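Local coordinates for protein prolyl oligopeptidase (Novosphingobium capsulatum, PDB 1YR2) that probably cleaves peptide bonds on the carboxyl side of proline, and to some extent alanine, in oligopeptides, as a serine protease of the S9A family, at residues Asp172-Ser180 and Thr190-Asp198; Trp216-Phe227 and Leu239-Leu250. All coordinates share one frame; numbering follows the deposited sequence.

How the contacts relate
Both contacts join the two middle strands of a four-stranded antiparallel sheet in the N-terminal beta-propeller domain, and the two sheets follow one another along the chain, their contact centres about 15 Å apart. Contact 1 (172-180 with 190-198) is mostly buried and mainly apolar, with a single tyrosine-lysine crossing toward one end. Contact 2 (216-227 with 239-250) is longer, burying 962 Å² against 624 Å², and only partly buried: Leu217, Leu223 and Leu247 pack in a buried cluster, whereas the end at Arg226-Phe227 carries an arginine-tryptophan pair and a phenylalanine among polar residues. The sheets meet directly where Asp172 and Leu176 touch the turn at Gly218-Asn219 and where Leu250 packs on Phe193.

Contact 1: residues Asp172-Ser180 and Thr190-Asp198; sequences DDGRLLAYS and TVKFVGVAD
This is a beta-hairpin contact between strands 176-183 and 188-195, the two inner strands of one four-stranded antiparallel sheet of the beta-propeller, with strand 163-170 flanking one side and strand 204-210 the other. The axes of 176-180 and 190-195 approach to 4.6 Å with their directions 155° apart. Leu177-Val194 and Tyr179-Lys192 are the hydrogen-bonded pairs, each closed by two backbone bonds; Leu176-Gly195, Ala178-Phe193 and Ser180-Val191 are non-hydrogen-bonded pairs.

The face bearing Leu177, Tyr179, Lys192 and Val194 holds the more extensive side-chain contact. Tyr179 has its CG between the backbone N and the carbonyl carbon (chi1 63°), which brings the ring over strand 190-195, beside Lys192. There Lys192 CB sits over one ring face, 3.9 Å from the Tyr179 centroid and 26° off the normal, a CH-pi contact, while the extended lysine chain leads its amine away. Val194 N lies at the ring's edge. Next along, Leu177 and Val194 run side by side, with Leu177 CB 3.8 Å from Val194 CG1, and Trp168 of strand 163-170 touches both Leu177 and Tyr179.

On the other face Ala178 CB reaches Phe193 CE2 at 3.6 Å, meeting the ring obliquely. Trp216 of the next sheet touches Ala178 and Leu250 touches Phe193, which ties this face to the adjoining blade.

Beyond the strands the pairing continues into the turns. Asp173 OD1 accepts from Arg175 N in an Asx turn, and Arg175 O then serves two donors: Val196 N at 3.1 Å, coming from above the carbonyl plane, and a water at 2.7 Å that in turn accepts from Ala197 N. Val196 CG2 closes this end against Gly174 O, 3.5 Å away.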
loop_
_atom_site.group_PDB
_atom_site.type_symbol
_atom_site.label_atom_id
_atom_site.label_comp_id
_atom_site.label_asym_id
_atom_site.label_seq_id
_atom_site.Cartn_x
_atom_site.Cartn_y
_atom_site.Cartn_z
ATOM N N ASP A 172 10.438 -27.097 12.687
ATOM C CA ASP A 172 9.122 -27.756 12.619
ATOM C C ASP A 172 8.569 -28.066 13.996
ATOM O O ASP A 172 7.347 -27.972 14.232
ATOM C CB ASP A 172 9.185 -29.050 11.779
ATOM C CG ASP A 172 9.292 -28.785 10.269
ATOM O OD1 ASP A 172 9.283 -27.596 9.839
ATOM O OD2 ASP A 172 9.378 -29.719 9.422
ATOM N N ASP A 173 9.443 -28.409 14.945
ATOM C CA ASP A 173 8.981 -28.708 16.307
ATOM C C ASP A 173 9.172 -27.544 17.296
ATOM O O ASP A 173 8.910 -27.684 18.491
ATOM C CB ASP A 173 9.672 -29.962 16.833
ATOM C CG ASP A 173 11.156 -29.739 17.095
ATOM O OD1 ASP A 173 11.671 -28.593 16.857
ATOM O OD2 ASP A 173 11.910 -30.684 17.487
ATOM N N GLY A 174 9.659 -26.422 16.785
ATOM C CA GLY A 174 9.671 -25.142 17.468
ATOM C C GLY A 174 10.823 -24.992 18.443
ATOM O O GLY A 174 10.823 -24.070 19.270
ATOM N N ARG A 175 11.767 -25.922 18.414
ATOM C CA ARG A 175 12.824 -25.912 19.421
ATOM C C ARG A 175 14.047 -25.081 19.031
ATOM O O ARG A 175 14.823 -24.674 19.920
ATOM C CB ARG A 175 13.236 -27.337 19.820
ATOM C CG ARG A 175 12.129 -28.179 20.474
ATOM C CD ARG A 175 12.645 -29.523 20.999
ATOM N NE ARG A 175 13.629 -29.263 22.058
ATOM C CZ ARG A 175 13.327 -29.027 23.339
ATOM N NH1 ARG A 175 12.089 -29.065 23.751
ATOM N NH2 ARG A 175 14.291 -28.758 24.217
ATOM N N LEU A 176 14.195 -24.776 17.735
ATOM C CA LEU A 176 15.287 -23.924 17.235
ATOM C C LEU A 176 14.736 -22.859 16.319
ATOM O O LEU A 176 13.647 -23.032 15.746
ATOM C CB LEU A 176 16.279 -24.752 16.415
ATOM C CG LEU A 176 16.999 -25.835 17.171
ATOM C CD1 LEU A 176 17.720 -26.724 16.149
ATOM C CD2 LEU A 176 17.999 -25.226 18.198
ATOM N N LEU A 177 15.427 -21.736 16.246
ATOM C CA LEU A 177 15.026 -20.657 15.374
ATOM C C LEU A 177 16.222 -20.186 14.573
ATOM O O LEU A 177 17.320 -19.974 15.098
ATOM C CB LEU A 177 14.406 -19.534 16.193
ATOM C CG LEU A 177 13.872 -18.391 15.340
ATOM C CD1 LEU A 177 12.418 -18.330 15.438
ATOM C CD2 LEU A 177 14.547 -17.120 15.727
ATOM N N ALA A 178 15.994 -20.057 13.284
ATOM C CA ALA A 178 16.984 -19.589 12.352
ATOM C C ALA A 178 16.609 -18.184 12.002
ATOM O O ALA A 178 15.418 -17.870 11.853
ATOM C CB ALA A 178 17.008 -20.464 11.086
ATOM N N TYR A 179 17.620 -17.315 11.854
ATOM C CA TYR A 179 17.356 -15.984 11.427
ATOM C C TYR A 179 18.446 -15.398 10.569
ATOM O O TYR A 179 19.580 -15.802 10.681
ATOM C CB TYR A 179 17.024 -15.089 12.624
ATOM C CG TYR A 179 18.116 -14.946 13.593
ATOM C CD1 TYR A 179 18.387 -15.945 14.524
ATOM C CD2 TYR A 179 18.852 -13.781 13.642
ATOM C CE1 TYR A 179 19.409 -15.784 15.455
ATOM C CE2 TYR A 179 19.869 -13.644 14.537
ATOM C CZ TYR A 179 20.120 -14.631 15.452
ATOM O OH TYR A 179 21.133 -14.478 16.373
ATOM N N SER A 180 18.047 -14.462 9.708
ATOM C CA SER A 180 18.921 -13.804 8.746
ATOM C C SER A 180 19.242 -12.380 9.199
ATOM O O SER A 180 18.308 -11.602 9.497
ATOM C CB SER A 180 18.140 -13.709 7.458
ATOM O OG SER A 180 18.997 -13.397 6.463
ATOM N N THR A 190 23.895 -13.088 6.899
ATOM C CA THR A 190 24.496 -14.135 7.704
ATOM C C THR A 190 23.318 -14.825 8.349
ATOM O O THR A 190 22.477 -14.142 8.936
ATOM C CB THR A 190 25.368 -13.585 8.800
ATOM O OG1 THR A 190 26.458 -12.827 8.230
ATOM C CG2 THR A 190 26.004 -14.773 9.662
ATOM N N VAL A 191 23.219 -16.153 8.239
ATOM C CA VAL A 191 22.157 -16.871 8.932
ATOM C C VAL A 191 22.679 -17.417 10.240
ATOM O O VAL A 191 23.707 -18.014 10.270
ATOM C CB VAL A 191 21.595 -17.987 8.088
ATOM C CG1 VAL A 191 20.548 -18.763 8.855
ATOM C CG2 VAL A 191 20.974 -17.394 6.784
ATOM N N LYS A 192 21.975 -17.157 11.328
ATOM C CA LYS A 192 22.390 -17.543 12.686
ATOM C C LYS A 192 21.219 -18.338 13.283
ATOM O O LYS A 192 20.118 -18.386 12.730
ATOM C CB LYS A 192 22.628 -16.299 13.527
ATOM C CG LYS A 192 23.825 -15.499 13.096
ATOM C CD LYS A 192 24.086 -14.315 13.987
ATOM C CE LYS A 192 25.084 -13.399 13.312
ATOM N NZ LYS A 192 25.582 -12.336 14.210
ATOM N N PHE A 193 21.452 -18.928 14.433
ATOM C CA PHE A 193 20.463 -19.782 15.062
ATOM C C PHE A 193 20.457 -19.489 16.577
ATOM O O PHE A 193 21.492 -19.233 17.201
ATOM C CB PHE A 193 20.807 -21.264 14.807
ATOM C CG PHE A 193 20.876 -21.668 13.347
ATOM C CD1 PHE A 193 22.026 -21.463 12.591
ATOM C CD2 PHE A 193 19.773 -22.288 12.727
ATOM C CE1 PHE A 193 22.070 -21.814 11.263
ATOM C CE2 PHE A 193 19.820 -22.689 11.423
ATOM C CZ PHE A 193 20.944 -22.464 10.667
ATOM N N VAL A 194 19.276 -19.612 17.173
ATOM C CA VAL A 194 19.120 -19.533 18.615
ATOM C C VAL A 194 18.289 -20.749 19.085
ATOM O O VAL A 194 17.439 -21.278 18.352
ATOM C CB VAL A 194 18.469 -18.182 18.977
ATOM C CG1 VAL A 194 17.073 -18.055 18.421
ATOM C CG2 VAL A 194 18.435 -17.944 20.424
ATOM N N GLY A 195 18.621 -21.253 20.272
ATOM C CA GLY A 195 17.811 -22.250 20.942
ATOM C C GLY A 195 16.655 -21.537 21.604
ATOM O O GLY A 195 16.791 -20.523 22.275
ATOM N N VAL A 196 15.476 -22.058 21.404
ATOM C CA VAL A 196 14.306 -21.331 21.807
ATOM C C VAL A 196 14.077 -21.386 23.319
ATOM O O VAL A 196 13.698 -20.370 23.922
ATOM C CB VAL A 196 13.071 -21.837 21.045
ATOM C CG1 VAL A 196 11.829 -21.223 21.575
ATOM C CG2 VAL A 196 13.202 -21.520 19.533
ATOM N N ALA A 197 14.265 -22.563 23.930
ATOM C CA ALA A 197 14.027 -22.741 25.372
ATOM C C ALA A 197 14.800 -21.702 26.188
ATOM O O ALA A 197 14.225 -21.056 27.068
ATOM C CB ALA A 197 14.419 -24.159 25.831
ATOM N N ASP A 198 16.085 -21.531 25.911
ATOM C CA ASP A 198 16.908 -20.581 26.687
ATOM C C ASP A 198 17.259 -19.265 25.984
ATOM O O ASP A 198 17.779 -18.356 26.612
ATOM C CB ASP A 198 18.185 -21.227 27.214
ATOM C CG ASP A 198 19.075 -21.796 26.114
ATOM O OD1 ASP A 198 18.832 -21.576 24.881
ATOM O OD2 ASP A 198 20.057 -22.516 26.410
HETATM O O HOH W 1 14.465 -25.137 22.592
#

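Contact 2: residues Trp216-Phe227 and Leu239-Leu250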
loop_
_atom_site.group_PDB
_atom_site.type_symbol
_atom_site.label_atom_id
_atom_site.label_comp_id
_atom_site.label_asym_id
_atom_site.label_seq_id
_atom_site.Cartn_x
_atom_site.Cartn_y
_atom_site.Cartn_z
ATOM N N TRP A 216 13.153 -24.951 6.924
ATOM C CA TRP A 216 13.630 -26.077 7.705
ATOM C C TRP A 216 13.248 -27.389 7.018
ATOM O O TRP A 216 12.144 -27.535 6.485
ATOM C CB TRP A 216 13.010 -26.039 9.110
ATOM C CG TRP A 216 13.635 -25.019 10.018
ATOM C CD1 TRP A 216 13.269 -23.710 10.171
ATOM C CD2 TRP A 216 14.762 -25.212 10.876
ATOM N NE1 TRP A 216 14.064 -23.094 11.100
ATOM C CE2 TRP A 216 15.009 -23.985 11.534
ATOM C CE3 TRP A 216 15.559 -26.312 11.187
ATOM C CZ2 TRP A 216 16.038 -23.819 12.450
ATOM C CZ3 TRP A 216 16.566 -26.166 12.080
ATOM C CH2 TRP A 216 16.790 -24.921 12.738
ATOM N N LEU A 217 14.189 -28.326 7.032
ATOM C CA LEU A 217 13.979 -29.690 6.628
ATOM C C LEU A 217 13.948 -30.468 7.925
ATOM O O LEU A 217 14.980 -30.819 8.471
ATOM C CB LEU A 217 15.091 -30.123 5.713
ATOM C CG LEU A 217 14.917 -31.448 5.010
ATOM C CD1 LEU A 217 14.111 -31.295 3.763
ATOM C CD2 LEU A 217 16.290 -32.063 4.735
ATOM N N GLY A 218 12.766 -30.665 8.447
ATOM C CA GLY A 218 12.576 -31.192 9.795
ATOM C C GLY A 218 13.117 -30.276 10.882
ATOM O O GLY A 218 12.948 -29.060 10.790
ATOM N N ASN A 219 13.718 -30.859 11.931
ATOM C CA ASN A 219 14.129 -30.088 13.111
ATOM C C ASN A 219 15.598 -29.757 13.234
ATOM O O ASN A 219 15.959 -29.013 14.135
ATOM C CB ASN A 219 13.633 -30.797 14.373
ATOM C CG ASN A 219 12.131 -31.104 14.283
ATOM O OD1 ASN A 219 11.355 -30.226 13.966
ATOM N ND2 ASN A 219 11.753 -32.310 14.532
ATOM N N ASP A 220 16.427 -30.236 12.317
ATOM C CA ASP A 220 17.879 -30.094 12.453
ATOM C C ASP A 220 18.609 -29.886 11.165
ATOM O O ASP A 220 19.797 -30.217 11.078
ATOM C CB ASP A 220 18.452 -31.346 13.118
ATOM C CG ASP A 220 18.124 -32.598 12.340
ATOM O OD1 ASP A 220 17.642 -32.498 11.182
ATOM O OD2 ASP A 220 18.299 -33.738 12.803
ATOM N N ALA A 221 17.917 -29.348 10.142
ATOM C CA ALA A 221 18.588 -28.975 8.904
ATOM C C ALA A 221 17.787 -27.863 8.244
ATOM O O ALA A 221 16.560 -27.812 8.390
ATOM C CB ALA A 221 18.722 -30.164 7.955
ATOM N N LEU A 222 18.488 -27.030 7.490
ATOM C CA LEU A 222 17.935 -25.809 6.907
ATOM C C LEU A 222 18.386 -25.677 5.457
ATOM O O LEU A 222 19.580 -25.772 5.176
ATOM C CB LEU A 222 18.456 -24.599 7.687
ATOM C CG LEU A 222 17.753 -23.295 7.286
ATOM C CD1 LEU A 222 16.443 -23.103 8.013
ATOM C CD2 LEU A 222 18.618 -22.095 7.498
ATOM N N LEU A 223 17.428 -25.510 4.553
ATOM C CA LEU A 223 17.706 -25.153 3.158
ATOM C C LEU A 223 17.790 -23.642 2.982
ATOM O O LEU A 223 16.975 -22.889 3.529
ATOM C CB LEU A 223 16.575 -25.642 2.243
ATOM C CG LEU A 223 16.432 -27.134 2.072
ATOM C CD1 LEU A 223 15.045 -27.480 1.542
ATOM C CD2 LEU A 223 17.469 -27.673 1.135
ATOM N N TYR A 224 18.766 -23.219 2.193
ATOM C CA TYR A 224 19.028 -21.816 1.962
ATOM C C TYR A 224 19.693 -21.650 0.593
ATOM O O TYR A 224 20.141 -22.612 -0.029
ATOM C CB TYR A 224 19.928 -21.250 3.078
ATOM C CG TYR A 224 21.358 -21.779 3.085
ATOM C CD1 TYR A 224 21.677 -23.020 3.667
ATOM C CD2 TYR A 224 22.393 -21.050 2.521
ATOM C CE1 TYR A 224 22.964 -23.493 3.649
ATOM C CE2 TYR A 224 23.688 -21.543 2.470
ATOM C CZ TYR A 224 23.976 -22.748 3.093
ATOM O OH TYR A 224 25.276 -23.190 3.098
ATOM N N SER A 225 19.720 -20.424 0.112
ATOM C CA SER A 225 20.385 -20.112 -1.136
ATOM C C SER A 225 21.568 -19.197 -0.888
ATOM O O SER A 225 21.544 -18.359 0.013
ATOM C CB SER A 225 19.402 -19.445 -2.098
ATOM O OG SER A 225 18.273 -20.299 -2.319
ATOM N N ARG A 226 22.627 -19.411 -1.665
ATOM C CA ARG A 226 23.865 -18.686 -1.524
ATOM C C ARG A 226 24.566 -18.526 -2.891
ATOM O O ARG A 226 24.163 -19.133 -3.875
ATOM C CB ARG A 226 24.805 -19.385 -0.567
ATOM C CG ARG A 226 25.263 -20.789 -0.992
ATOM C CD ARG A 226 26.492 -21.288 -0.190
ATOM N NE ARG A 226 27.648 -20.531 -0.642
ATOM C CZ ARG A 226 28.862 -20.559 -0.082
ATOM N NH1 ARG A 226 29.103 -21.380 0.934
ATOM N NH2 ARG A 226 29.829 -19.775 -0.581
ATOM N N PHE A 227 25.617 -17.723 -2.881
ATOM C CA PHE A 227 26.478 -17.477 -4.030
ATOM C C PHE A 227 27.914 -17.817 -3.661
ATOM O O PHE A 227 28.236 -17.961 -2.502
ATOM C CB PHE A 227 26.434 -16.015 -4.462
ATOM C CG PHE A 227 25.102 -15.590 -4.998
ATOM C CD1 PHE A 227 24.044 -15.283 -4.138
ATOM C CD2 PHE A 227 24.902 -15.481 -6.359
ATOM C CE1 PHE A 227 22.774 -14.889 -4.639
ATOM C CE2 PHE A 227 23.670 -15.110 -6.851
ATOM C CZ PHE A 227 22.589 -14.811 -5.963
ATOM N N LEU A 239 28.578 -10.258 -8.383
ATOM C CA LEU A 239 27.723 -10.438 -9.542
ATOM C C LEU A 239 26.714 -11.507 -9.092
ATOM O O LEU A 239 27.086 -12.544 -8.518
ATOM C CB LEU A 239 28.555 -10.843 -10.790
ATOM C CG LEU A 239 29.210 -9.801 -11.765
ATOM C CD1 LEU A 239 28.256 -8.657 -12.220
ATOM C CD2 LEU A 239 30.527 -9.189 -11.232
ATOM N N ASN A 240 25.430 -11.229 -9.260
ATOM C CA ASN A 240 24.407 -12.191 -8.822
ATOM C C ASN A 240 24.244 -13.339 -9.794
ATOM O O ASN A 240 23.124 -13.613 -10.225
ATOM C CB ASN A 240 23.047 -11.521 -8.514
ATOM C CG ASN A 240 23.187 -10.307 -7.598
ATOM O OD1 ASN A 240 24.005 -10.299 -6.664
ATOM N ND2 ASN A 240 22.420 -9.255 -7.889
ATOM N N TYR A 241 25.347 -14.017 -10.126
ATOM C CA TYR A 241 25.270 -15.264 -10.923
ATOM C C TYR A 241 25.447 -16.563 -10.142
ATOM O O TYR A 241 26.153 -16.636 -9.144
ATOM C CB TYR A 241 26.288 -15.266 -12.099
ATOM C CG TYR A 241 26.175 -14.039 -13.000
ATOM C CD1 TYR A 241 24.936 -13.485 -13.301
ATOM C CD2 TYR A 241 27.309 -13.424 -13.528
ATOM C CE1 TYR A 241 24.820 -12.342 -14.121
ATOM C CE2 TYR A 241 27.208 -12.284 -14.327
ATOM C CZ TYR A 241 25.942 -11.753 -14.614
ATOM O OH TYR A 241 25.819 -10.645 -15.401
ATOM N N ASN A 242 24.821 -17.610 -10.664
ATOM C CA ASN A 242 25.015 -18.964 -10.175
ATOM C C ASN A 242 24.570 -19.186 -8.728
ATOM O O ASN A 242 25.187 -19.943 -7.976
ATOM C CB ASN A 242 26.465 -19.399 -10.398
ATOM C CG ASN A 242 26.757 -19.613 -11.867
ATOM O OD1 ASN A 242 26.091 -20.417 -12.523
ATOM N ND2 ASN A 242 27.736 -18.920 -12.375
ATOM N N GLN A 243 23.460 -18.564 -8.368
ATOM C CA GLN A 243 22.873 -18.840 -7.089
ATOM C C GLN A 243 22.577 -20.356 -6.941
ATOM O O GLN A 243 22.119 -21.032 -7.883
ATOM C CB GLN A 243 21.587 -18.040 -6.917
ATOM C CG GLN A 243 20.994 -18.198 -5.508
ATOM C CD GLN A 243 19.755 -17.326 -5.262
ATOM O OE1 GLN A 243 18.852 -17.265 -6.109
ATOM N NE2 GLN A 243 19.737 -16.622 -4.102
ATOM N N THR A 244 22.874 -20.907 -5.787
ATOM C CA THR A 244 22.689 -22.353 -5.538
ATOM C C THR A 244 21.984 -22.627 -4.206
ATOM O O THR A 244 22.130 -21.870 -3.276
ATOM C CB THR A 244 24.017 -23.133 -5.638
ATOM O OG1 THR A 244 24.975 -22.566 -4.748
ATOM C CG2 THR A 244 24.647 -22.939 -6.979
ATOM N N VAL A 245 21.179 -23.681 -4.176
ATOM C CA VAL A 245 20.448 -24.113 -2.986
ATOM C C VAL A 245 21.294 -25.194 -2.306
ATOM O O VAL A 245 21.753 -26.097 -2.985
ATOM C CB VAL A 245 19.067 -24.650 -3.345
ATOM C CG1 VAL A 245 18.306 -25.093 -2.065
ATOM C CG2 VAL A 245 18.288 -23.637 -4.070
ATOM N N TRP A 246 21.547 -25.016 -1.005
ATOM C CA TRP A 246 22.292 -25.935 -0.136
ATOM C C TRP A 246 21.497 -26.313 1.109
ATOM O O TRP A 246 20.537 -25.613 1.485
ATOM C CB TRP A 246 23.581 -25.284 0.321
ATOM C CG TRP A 246 24.533 -24.957 -0.742
ATOM C CD1 TRP A 246 24.425 -23.964 -1.708
ATOM C CD2 TRP A 246 25.790 -25.608 -0.987
ATOM N NE1 TRP A 246 25.538 -23.978 -2.518
ATOM C CE2 TRP A 246 26.401 -24.951 -2.088
ATOM C CE3 TRP A 246 26.476 -26.687 -0.369
ATOM C CZ2 TRP A 246 27.649 -25.339 -2.595
ATOM C CZ3 TRP A 246 27.697 -27.064 -0.865
ATOM C CH2 TRP A 246 28.281 -26.396 -1.977
ATOM N N LEU A 247 21.951 -27.388 1.764
ATOM C CA LEU A 247 21.356 -27.911 2.993
ATOM C C LEU A 247 22.428 -27.813 4.061
ATOM O O LEU A 247 23.528 -28.361 3.922
ATOM C CB LEU A 247 20.885 -29.355 2.844
ATOM C CG LEU A 247 20.240 -30.020 4.056
ATOM C CD1 LEU A 247 18.887 -29.339 4.318
ATOM C CD2 LEU A 247 20.071 -31.504 3.842
ATOM N N HIS A 248 22.100 -27.122 5.139
ATOM C CA HIS A 248 22.965 -27.084 6.296
ATOM C C HIS A 248 22.446 -28.011 7.393
ATOM O O HIS A 248 21.295 -27.875 7.837
ATOM C CB HIS A 248 23.072 -25.669 6.874
ATOM C CG HIS A 248 23.903 -25.605 8.111
ATOM N ND1 HIS A 248 25.241 -25.917 8.109
ATOM C CD2 HIS A 248 23.582 -25.318 9.404
ATOM C CE1 HIS A 248 25.724 -25.788 9.337
ATOM N NE2 HIS A 248 24.736 -25.445 10.144
ATOM N N ARG A 249 23.327 -28.870 7.898
ATOM C CA ARG A 249 22.994 -29.709 9.065
ATOM C C ARG A 249 23.478 -29.104 10.370
ATOM O O ARG A 249 24.612 -28.703 10.506
ATOM C CB ARG A 249 23.509 -31.135 8.862
ATOM C CG ARG A 249 22.683 -31.872 7.768
ATOM C CD ARG A 249 23.114 -33.318 7.575
ATOM N NE ARG A 249 22.328 -34.006 6.553
ATOM C CZ ARG A 249 22.671 -34.087 5.279
ATOM N NH1 ARG A 249 23.787 -33.518 4.818
ATOM N NH2 ARG A 249 21.890 -34.750 4.460
ATOM N N LEU A 250 22.583 -28.984 11.329
ATOM C CA LEU A 250 22.881 -28.169 12.486
ATOM C C LEU A 250 23.964 -28.887 13.278
ATOM O O LEU A 250 23.944 -30.093 13.341
ATOM C CB LEU A 250 21.608 -27.947 13.314
ATOM C CG LEU A 250 20.731 -26.729 13.060
ATOM C CD1 LEU A 250 21.511 -25.464 13.373
ATOM C CD2 LEU A 250 20.156 -26.686 11.630
#
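Arg226 lays its aliphatic chain over the indole of Trp246 while its guanidinium turns to the carbonyl of the next residue, Phe227, just past the strand. Arg226 CD stands over the five-membered ring of Trp246, 3.9 Å from the centroid and 21° off the normal, and Arg226 CG comes within 3.4 Å of Trp246 CD1. The bend at chi3 (-72°) brings NE and NH2 side-on to Phe227 O. Arg226 CZ stays 5.6 Å from the centroid of the same Trp246 ring, at most a weak cation-pi attraction. Trp246 NE1 donates to Thr244 OG1 at 2.7 Å, which helps hold the indole's rotation.

Arg226 and Trp246 sit on strands 221-226 and 244-249, central in a four-stranded antiparallel propeller blade. Leu222-His248, Tyr224-Trp246 and Arg226-Thr244 are hydrogen-bonded antiparallel pairs with two backbone bonds each, and Leu250 N to Asp220 O adds a seventh. On the same face Tyr224 CZ meets Trp246 CB at 3.8 Å; the tyrosine hydroxyl and His248 ND1 both bond to Asp257. On the opposite face Leu247 CD1 packs on Ala221 CB at 3.7 Å and touches Leu217 and Leu223. Gln243 CB covers one face of the Phe227 ring, and Tyr241 O lies at its edge, 3.3 Å from Phe227 CD2.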